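Fe(2+) transporter FeoB (Legionella pneumophila, PDB 3IBY) probably transports ferrous iron across the inner membrane in a GTP-driven uptake system, this chain being the protein's cytosolic domain. Local coordinates at residues 20-23 with 24-28; 120-123 with 124-128; 186-189 with 190-193. All blocks are in the same frame, centred on the assembly; numbering follows the deposited sequence.

How the contacts relate
From the N terminus, residues 20-23 with 24-28 come first: contact 1 closes the tight turn by which helix 14-22 passes into the edge strand 26-30 of the central sheet. Contact 2 ends helix 120-125, the helix that follows strand 113-118 in the chain, and sends the chain on to strand 129-130, which pairs with strand 254-255. Contact 3 closes no loop beyond a helical turn; it lies near the end of helix 177-193, against helices 197-209 and 219-229. The three follow in series, neither nesting nor crossing. Contacts 1 and 2 share the G domain, their centres about 28 Å apart, while contact 3 lies across the chain's centre from both.

Contact 1 of 3, residues 20-23 with 24-28; sequences ALTN and ANQRV
A type II' beta turn runs from Thr22 to Asn25, with Asn23 and Ala24 at its corners; Asn25 N donates to Thr22 O at 2.9 Å, with a rather bent N-H...O angle of 134°. Asn23 is the pivot: positive phi takes it out of the helix and reverses the chain. Asn25 then bends the backbone again as the centre of an inverse gamma turn, its weak bond running from Gln26 N to Ala24 O. The beta turn and the gamma turn together carry the chain from helix 14-22 into strand 26-30.

Across the turn, the side chain of Gln26 meets that of Thr22 at about a right angle, and Gln26 CB comes to 3.6 Å from Thr22 OG1. With chi1 at 71°, the Thr22 hydroxyl lies between its own backbone N and carbonyl carbon, where it is hydrogen-bonded to Phe18 O one turn back; what Gln26 meets is therefore a hydroxyl already tied into the helix. Beyond CB, Gln26 CG comes to 3.4 Å from Asn23 O. On Thr22 itself, CB packs at 3.6 Å from Asn25 O. Asn25 adds its CB, 3.4 Å from Thr22 O, beside the carbonyl that its own backbone N grips.

The Gln26 side chain also touches Phe18 and Asn19 of helix 14-22, the helix that follows the predicted GTP-binding loop. The emerging strand 26-30 pairs with strand 37-45: Asn25 and Arg27 share backbone bonds with Glu42 and Thr40 respectively, and Arg27 makes a salt bridge to Glu42, so the turn leads directly into the edge strand of the central sheet, alongside strand 37-45.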
loop_
_atom_site.group_PDB
_atom_site.type_symbol
_atom_site.label_atom_id
_atom_site.label_comp_id
_atom_site.label_asym_id
_atom_site.label_seq_id
_atom_site.Cartn_x
_atom_site.Cartn_y
_atom_site.Cartn_z
ATOM N N ALA A 20 -4.211 19.054 0.959
ATOM C CA ALA A 20 -5.204 19.355 0.000
ATOM C C ALA A 20 -6.561 18.819 0.512
ATOM O O ALA A 20 -7.588 19.507 0.431
ATOM C CB ALA A 20 -4.820 18.728 -1.305
ATOM N N LEU A 21 -6.561 17.613 1.075
ATOM C CA LEU A 21 -7.802 16.993 1.551
ATOM C C LEU A 21 -8.307 17.630 2.843
ATOM O O LEU A 21 -9.470 17.906 2.975
ATOM C CB LEU A 21 -7.559 15.516 1.785
ATOM C CG LEU A 21 -7.337 14.610 0.565
ATOM C CD1 LEU A 21 -6.914 13.285 1.080
ATOM C CD2 LEU A 21 -8.555 14.409 -0.227
ATOM N N THR A 22 -7.417 17.912 3.783
ATOM C CA THR A 22 -7.828 18.268 5.143
ATOM C C THR A 22 -7.812 19.768 5.453
ATOM O O THR A 22 -8.450 20.196 6.376
ATOM C CB THR A 22 -6.926 17.549 6.118
ATOM O OG1 THR A 22 -5.623 18.136 6.074
ATOM C CG2 THR A 22 -6.805 16.104 5.692
ATOM N N ASN A 23 -7.061 20.545 4.691
ATOM C CA ASN A 23 -6.947 21.975 4.865
ATOM C C ASN A 23 -6.518 22.380 6.251
ATOM O O ASN A 23 -5.473 21.935 6.670
ATOM C CB ASN A 23 -8.219 22.627 4.412
ATOM C CG ASN A 23 -8.606 22.239 2.960
ATOM O OD1 ASN A 23 -9.710 21.724 2.718
ATOM N ND2 ASN A 23 -7.692 22.481 2.006
ATOM N N ALA A 24 -7.260 23.216 6.979
ATOM C CA ALA A 24 -6.826 23.613 8.329
ATOM C C ALA A 24 -7.324 22.599 9.352
ATOM O O ALA A 24 -6.964 22.646 10.540
ATOM C CB ALA A 24 -7.328 24.987 8.667
ATOM N N ASN A 25 -8.173 21.681 8.888
ATOM C CA ASN A 25 -8.748 20.660 9.784
ATOM C C ASN A 25 -7.789 19.464 9.912
ATOM O O ASN A 25 -8.065 18.358 9.395
ATOM C CB ASN A 25 -10.135 20.194 9.331
ATOM C CG ASN A 25 -11.027 21.325 9.060
ATOM O OD1 ASN A 25 -11.272 22.139 9.915
ATOM N ND2 ASN A 25 -11.487 21.425 7.831
ATOM N N GLN A 26 -6.684 19.706 10.621
ATOM C CA GLN A 26 -5.652 18.717 10.762
ATOM C C GLN A 26 -4.847 19.063 11.984
ATOM O O GLN A 26 -4.802 20.212 12.382
ATOM C CB GLN A 26 -4.784 18.709 9.531
ATOM C CG GLN A 26 -4.188 20.076 9.159
ATOM C CD GLN A 26 -2.999 19.924 8.292
ATOM O OE1 GLN A 26 -3.051 20.208 7.125
ATOM N NE2 GLN A 26 -1.935 19.374 8.836
ATOM N N ARG A 27 -4.202 18.069 12.573
ATOM C CA ARG A 27 -3.387 18.264 13.758
ATOM C C ARG A 27 -2.222 17.333 13.901
ATOM O O ARG A 27 -2.109 16.383 13.221
ATOM C CB ARG A 27 -4.219 18.209 14.995
ATOM C CG ARG A 27 -4.636 16.889 15.297
ATOM C CD ARG A 27 -5.925 16.912 15.942
ATOM N NE ARG A 27 -6.712 15.872 15.378
ATOM C CZ ARG A 27 -7.510 16.014 14.346
ATOM N NH1 ARG A 27 -7.727 17.189 13.799
ATOM N NH2 ARG A 27 -8.141 14.960 13.920
ATOM N N VAL A 28 -1.323 17.636 14.790
ATOM C CA VAL A 28 -0.176 16.772 14.987
ATOM C C VAL A 28 -0.165 16.294 16.434
ATOM O O VAL A 28 -0.467 17.050 17.357
ATOM C CB VAL A 28 1.140 17.545 14.693
ATOM C CG1 VAL A 28 1.579 18.392 15.935
ATOM C CG2 VAL A 28 2.235 16.596 14.276
HETATM O O HOH W 1 -11.660 19.754 6.097
#

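Contact 2 of 3, residues 120-123 with 124-128; sequences MDIA and EHRGI
Ile122 and Arg126, one helical turn apart, lie side by side and point the same way. The methyl CG2 of Ile122 sits over one face of the guanidinium, 3.3 Å from Arg126 NE and 3.7 Å from Arg126 CZ. Arg126 reaches this position by running extended from CG to NE, while Ile122 turns CG2 away from its own backbone N to meet it. The start of the arginine chain is also held close to the helix, with Arg126 CG 3.3 Å from Ile122 O. An apolar pair forms where the chain leaves the helix: Ala123 CB faces Ile128 CB at 4.3 Å.

Backbone bonds position these side chains. His125 N reaches Asp121 O almost straight, at 170°, and Arg126 N reaches Ile122 O, which sets the two residues one helical turn apart. Ile128 N then turns back to Ala123 O at 2.7 Å, while Gly127 N bonds Glu124 O at 2.9 Å. Gly127 supplies the positive phi that this reversal needs.

Farther out, Ala123 rests on Ala93 and Arg126 on Cys94, in the loop after strand 86-92. At the start of the helix, Asp121 OD2 is hydrogen-bonded to His149 NE2, itself in a predicted GTP-binding site.

The bond pattern and the Ala123-Ile128 apolar pair are those of a Schellman motif, with Gly127 as C-prime. The opening of the same helix belongs to the Asn-Met-Met-Asp sequence 118-121, a predicted GTP-binding site that corresponds to the guanine-recognition NKxD motif of G domains.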
loop_
_atom_site.group_PDB
_atom_site.type_symbol
_atom_site.label_atom_id
_atom_site.label_comp_id
_atom_site.label_asym_id
_atom_site.label_seq_id
_atom_site.Cartn_x
_atom_site.Cartn_y
_atom_site.Cartn_z
ATOM N N MET A 120 1.295 14.267 -12.016
ATOM C CA MET A 120 1.018 14.057 -13.420
ATOM C C MET A 120 1.681 15.156 -14.288
ATOM O O MET A 120 1.980 14.926 -15.494
ATOM C CB MET A 120 -0.493 14.039 -13.669
ATOM C CG MET A 120 -1.235 12.895 -13.044
ATOM S SD MET A 120 -0.661 11.331 -13.651
ATOM C CE MET A 120 -1.249 11.267 -15.356
ATOM N N ASP A 121 1.880 16.330 -13.687
ATOM C CA ASP A 121 2.440 17.455 -14.406
ATOM C C ASP A 121 3.921 17.218 -14.597
ATOM O O ASP A 121 4.452 17.396 -15.706
ATOM C CB ASP A 121 2.123 18.807 -13.716
ATOM C CG ASP A 121 2.564 18.883 -12.246
ATOM O OD1 ASP A 121 2.695 17.844 -11.543
ATOM O OD2 ASP A 121 2.768 20.005 -11.765
ATOM N N ILE A 122 4.593 16.754 -13.542
ATOM C CA ILE A 122 6.041 16.498 -13.619
ATOM C C ILE A 122 6.267 15.309 -14.523
ATOM O O ILE A 122 7.194 15.296 -15.310
ATOM C CB ILE A 122 6.710 16.210 -12.262
ATOM C CG1 ILE A 122 6.312 17.247 -11.201
ATOM C CG2 ILE A 122 8.240 16.169 -12.443
ATOM C CD1 ILE A 122 6.740 18.652 -11.477
ATOM N N ALA A 123 5.416 14.303 -14.372
ATOM C CA ALA A 123 5.351 13.154 -15.276
ATOM C C ALA A 123 5.341 13.561 -16.728
ATOM O O ALA A 123 6.090 13.008 -17.519
ATOM C CB ALA A 123 4.096 12.352 -15.002
ATOM N N GLU A 124 4.460 14.501 -17.077
ATOM C CA GLU A 124 4.324 14.972 -18.457
ATOM C C GLU A 124 5.547 15.758 -18.950
ATOM O O GLU A 124 5.980 15.579 -20.107
ATOM C CB GLU A 124 3.086 15.860 -18.612
ATOM C CG GLU A 124 2.836 16.243 -20.124
ATOM C CD GLU A 124 1.801 17.357 -20.321
ATOM O OE1 GLU A 124 1.634 18.214 -19.430
ATOM O OE2 GLU A 124 1.149 17.381 -21.381
ATOM N N HIS A 125 6.042 16.661 -18.089
ATOM C CA HIS A 125 7.257 17.438 -18.331
ATOM C C HIS A 125 8.437 16.537 -18.620
ATOM O O HIS A 125 9.282 16.871 -19.436
ATOM C CB HIS A 125 7.580 18.282 -17.104
ATOM C CG HIS A 125 8.875 19.028 -17.195
ATOM N ND1 HIS A 125 9.038 20.150 -17.982
ATOM C CD2 HIS A 125 10.064 18.819 -16.585
ATOM C CE1 HIS A 125 10.275 20.594 -17.854
ATOM N NE2 HIS A 125 10.913 19.810 -17.002
ATOM N N ARG A 126 8.505 15.385 -17.958
ATOM C CA ARG A 126 9.601 14.417 -18.214
ATOM C C ARG A 126 9.325 13.447 -19.374
ATOM O O ARG A 126 10.092 12.510 -19.609
ATOM C CB ARG A 126 9.927 13.648 -16.933
ATOM C CG ARG A 126 10.375 14.571 -15.819
ATOM C CD ARG A 126 10.602 13.764 -14.621
ATOM N NE ARG A 126 10.972 14.560 -13.474
ATOM C CZ ARG A 126 11.317 14.042 -12.300
ATOM N NH1 ARG A 126 11.332 12.721 -12.119
ATOM N NH2 ARG A 126 11.630 14.845 -11.293
ATOM N N GLY A 127 8.246 13.712 -20.111
ATOM C CA GLY A 127 7.809 12.872 -21.214
ATOM C C GLY A 127 7.383 11.489 -20.773
ATOM O O GLY A 127 7.607 10.533 -21.503
ATOM N N ILE A 128 6.800 11.373 -19.582
ATOM C CA ILE A 128 6.263 10.099 -19.091
ATOM C C ILE A 128 4.754 10.080 -19.335
ATOM O O ILE A 128 4.013 10.975 -18.907
ATOM C CB ILE A 128 6.540 9.837 -17.573
ATOM C CG1 ILE A 128 8.052 9.884 -17.257
ATOM C CG2 ILE A 128 6.008 8.477 -17.182
ATOM C CD1 ILE A 128 8.441 10.023 -15.736
#

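Contact 3 of 3, residues 186-189 with 190-193; sequences LENQ and LISK
Ile191 packs on Glu187, one helical turn earlier, and its side chain can be traced outward atom by atom. Its CB lies 3.7 Å from Asn188 O. The next atom, CG1, stands anti to its own carbonyl carbon (chi1 -68°), which directs it back along the helix to Glu187 O at 3.4 Å. At the tip, CD1 remains close to that carbonyl and touches Glu187 CG at 4.0 Å, the two chains crossing obliquely; the Asn188 side chain runs alongside it. Ile191 also touches Asn197 of helix 197-209.

The segment is regular alpha-helix, part of the C-terminal helical portion of the chain, probably the GDI domain of FeoB. Leu190 N donates to Leu186 O, and Leu190 faces inward between helices 197-209 and 219-229, touching Ala200, Phe203 and Phe219.

On the exposed side, Asn188 O accepts two bonds from a single residue. Ser192 N comes nearly straight at 3.0 Å with an angle of 175°, whereas Ser192 OG, folded back toward its own helix by a chi1 of -53°, donates at 3.1 Å from above the carbonyl plane. Next along, Lys193 N bonds Gln189 O, and the lysine side chain makes a cation-pi contact with Phe219.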
loop_
_atom_site.group_PDB
_atom_site.type_symbol
_atom_site.label_atom_id
_atom_site.label_comp_id
_atom_site.label_asym_id
_atom_site.label_seq_id
_atom_site.Cartn_x
_atom_site.Cartn_y
_atom_site.Cartn_z
ATOM N N LEU A 186 2.469 -22.100 5.010
ATOM C CA LEU A 186 2.534 -21.010 5.940
ATOM C C LEU A 186 1.137 -20.413 6.151
ATOM O O LEU A 186 0.692 -20.315 7.292
ATOM C CB LEU A 186 3.533 -19.984 5.427
ATOM C CG LEU A 186 4.139 -19.057 6.451
ATOM C CD1 LEU A 186 4.859 -19.854 7.514
ATOM C CD2 LEU A 186 5.076 -18.099 5.749
ATOM N N GLU A 187 0.434 -20.081 5.063
ATOM C CA GLU A 187 -0.952 -19.596 5.161
ATOM C C GLU A 187 -1.846 -20.522 5.979
ATOM O O GLU A 187 -2.632 -20.067 6.795
ATOM C CB GLU A 187 -1.595 -19.354 3.778
ATOM C CG GLU A 187 -3.021 -18.739 3.856
ATOM C CD GLU A 187 -3.609 -18.207 2.510
ATOM O OE1 GLU A 187 -3.298 -18.746 1.429
ATOM O OE2 GLU A 187 -4.426 -17.245 2.536
ATOM N N ASN A 188 -1.727 -21.819 5.776
ATOM C CA ASN A 188 -2.607 -22.767 6.467
ATOM C C ASN A 188 -2.260 -22.965 7.949
ATOM O O ASN A 188 -3.139 -22.997 8.802
ATOM C CB ASN A 188 -2.604 -24.102 5.701
ATOM C CG ASN A 188 -3.294 -23.988 4.323
ATOM O OD1 ASN A 188 -2.775 -24.474 3.298
ATOM N ND2 ASN A 188 -4.472 -23.337 4.306
ATOM N N GLN A 189 -0.973 -23.104 8.246
ATOM C CA GLN A 189 -0.468 -23.032 9.616
ATOM C C GLN A 189 -1.188 -21.879 10.357
ATOM O O GLN A 189 -1.801 -22.098 11.418
ATOM C CB GLN A 189 1.048 -22.792 9.578
ATOM C CG GLN A 189 1.910 -23.345 10.741
ATOM C CD GLN A 189 3.441 -23.415 10.374
ATOM O OE1 GLN A 189 3.840 -23.109 9.244
ATOM N NE2 GLN A 189 4.277 -23.833 11.337
ATOM N N LEU A 190 -1.150 -20.675 9.767
ATOM C CA LEU A 190 -1.780 -19.483 10.352
ATOM C C LEU A 190 -3.293 -19.620 10.556
ATOM O O LEU A 190 -3.798 -19.282 11.620
ATOM C CB LEU A 190 -1.492 -18.229 9.508
ATOM C CG LEU A 190 -0.020 -17.836 9.403
ATOM C CD1 LEU A 190 0.137 -16.543 8.711
ATOM C CD2 LEU A 190 0.633 -17.805 10.784
ATOM N N ILE A 191 -4.014 -20.104 9.546
ATOM C CA ILE A 191 -5.464 -20.288 9.679
ATOM C C ILE A 191 -5.779 -21.210 10.862
ATOM O O ILE A 191 -6.625 -20.882 11.690
ATOM C CB ILE A 191 -6.101 -20.810 8.370
ATOM C CG1 ILE A 191 -6.024 -19.738 7.274
ATOM C CG2 ILE A 191 -7.540 -21.169 8.573
ATOM C CD1 ILE A 191 -6.095 -20.268 5.863
ATOM N N SER A 192 -5.062 -22.325 10.974
ATOM C CA SER A 192 -5.246 -23.273 12.098
ATOM C C SER A 192 -4.962 -22.652 13.454
ATOM O O SER A 192 -5.621 -22.992 14.455
ATOM C CB SER A 192 -4.309 -24.481 11.963
ATOM O OG SER A 192 -4.442 -25.091 10.706
ATOM N N LYS A 193 -3.929 -21.799 13.473
ATOM C CA LYS A 193 -3.568 -21.006 14.636
ATOM C C LYS A 193 -4.774 -20.218 15.142
ATOM O O LYS A 193 -4.855 -19.913 16.323
ATOM C CB LYS A 193 -2.414 -20.051 14.291
ATOM C CG LYS A 193 -1.098 -20.355 14.986
ATOM C CD LYS A 193 -1.139 -19.906 16.466
ATOM C CE LYS A 193 -0.089 -20.636 17.333
ATOM N NZ LYS A 193 -0.375 -20.560 18.811
#